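Local coordinates for RNA-binding protein RMD9, mitochondrial (Saccharomyces cerevisiae S288C, PDB 7A9X) that binds a dodecameric RNA motif in the 3'-UTRs of mitochondrial mRNAs and takes part in their processing or stability, at residues 82-85 and 86-89. Numbering follows the deposited sequence.
Sequences MFWD and SMGR
The methyl of M87 sits over one face of the F83 ring, its CE 3.8 Å from the ring centroid and shifted toward the rim at F83 CZ. W84 puts CZ2 at the edge of that same ring, in its plane, while F83 CD2 lies above the centre of one W84 face. The M87 chain starts anti to its own backbone nitrogen (chi1 -151°) and then bends at chi2 and again at chi3, which brings the methyl back over F83, one helical turn earlier. The sulfur meets both aromatics obliquely, a Met-aromatic contact with each; W84 CZ3 is 4.3 Å from M87 SD.

Next, the polar side. The carbonyl oxygen of M82 takes two bonds from S86: the backbone N at 2.7 Å, and OG, also at 2.7 Å, which comes from above the carbonyl plane. With chi1 at -62°, OG swings back along the helix to reach it. With an alanine in place of S86, the M82 carbonyl would probably lose its second donor and keep the backbone N-H alone from this residue. Further on, R89 N bonds to D85 O at 3.1 Å, and the R89 guanidinium runs out to a salt bridge with E92.

Helices 52-59 and 105-128 pack against F83 and M87 respectively. F83 and M87 pair i to i+4 and W84 meets M87 at i+3, with S86 OG bonding back to the carbonyl one turn earlier, all within successive turns of helix 78-97, part of the all-helical region that precedes the pentatricopeptide repeats.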
# COMPACT_ATOMS: atom_id res chain seq x y z
N MET A 82 -20.45 -12.95 6.75
CA MET A 82 -20.24 -14.39 6.82
C MET A 82 -18.78 -14.74 6.54
O MET A 82 -18.18 -15.54 7.26
CB MET A 82 -21.17 -15.11 5.85
CG MET A 82 -22.59 -15.29 6.35
SD MET A 82 -22.69 -16.47 7.70
CE MET A 82 -22.00 -17.93 6.92
N PHE A 83 -18.20 -14.14 5.50
CA PHE A 83 -16.83 -14.44 5.10
C PHE A 83 -15.85 -14.19 6.25
O PHE A 83 -15.00 -15.03 6.56
CB PHE A 83 -16.45 -13.61 3.88
CG PHE A 83 -14.99 -13.69 3.50
CD1 PHE A 83 -14.47 -14.83 2.92
CD2 PHE A 83 -14.15 -12.61 3.71
CE1 PHE A 83 -13.13 -14.90 2.56
CE2 PHE A 83 -12.81 -12.67 3.36
CZ PHE A 83 -12.30 -13.82 2.78
N TRP A 84 -15.96 -13.02 6.89
CA TRP A 84 -15.01 -12.68 7.94
C TRP A 84 -15.28 -13.45 9.23
O TRP A 84 -14.34 -13.77 9.96
CB TRP A 84 -15.04 -11.18 8.21
CG TRP A 84 -14.50 -10.37 7.07
CD1 TRP A 84 -15.19 -9.50 6.28
CD2 TRP A 84 -13.15 -10.38 6.59
NE1 TRP A 84 -14.35 -8.96 5.34
CE2 TRP A 84 -13.09 -9.48 5.51
CE3 TRP A 84 -11.99 -11.06 6.97
CZ2 TRP A 84 -11.91 -9.24 4.80
CZ3 TRP A 84 -10.82 -10.82 6.27
CH2 TRP A 84 -10.79 -9.92 5.20
N ASP A 85 -16.55 -13.75 9.52
CA ASP A 85 -16.84 -14.57 10.69
C ASP A 85 -16.44 -16.02 10.46
O ASP A 85 -16.06 -16.72 11.40
CB ASP A 85 -18.31 -14.49 11.06
CG ASP A 85 -18.63 -15.21 12.36
OD1 ASP A 85 -18.01 -14.86 13.39
OD2 ASP A 85 -19.48 -16.12 12.35
N SER A 86 -16.51 -16.49 9.21
CA SER A 86 -16.08 -17.85 8.90
C SER A 86 -14.58 -18.02 9.12
O SER A 86 -14.12 -19.14 9.39
CB SER A 86 -16.44 -18.21 7.46
OG SER A 86 -17.85 -18.18 7.27
N MET A 87 -13.81 -16.94 9.00
CA MET A 87 -12.37 -17.03 9.19
C MET A 87 -12.02 -17.20 10.66
O MET A 87 -11.26 -18.11 11.02
CB MET A 87 -11.69 -15.79 8.61
CG MET A 87 -10.28 -16.03 8.12
SD MET A 87 -9.93 -14.99 6.69
CE MET A 87 -11.33 -15.38 5.66
N GLY A 88 -12.57 -16.35 11.52
CA GLY A 88 -12.33 -16.49 12.95
C GLY A 88 -12.82 -17.82 13.49
O GLY A 88 -12.15 -18.45 14.31
N ARG A 89 -13.99 -18.27 13.02
CA ARG A 89 -14.53 -19.56 13.46
C ARG A 89 -13.64 -20.71 13.00
O ARG A 89 -13.34 -21.62 13.77
CB ARG A 89 -15.96 -19.73 12.94
CG ARG A 89 -16.48 -21.15 12.98
CD ARG A 89 -16.77 -21.62 14.40
NE ARG A 89 -17.59 -22.83 14.40
CZ ARG A 89 -17.89 -23.54 15.49
NH1 ARG A 89 -18.64 -24.63 15.39
NH2 ARG A 89 -17.43 -23.16 16.68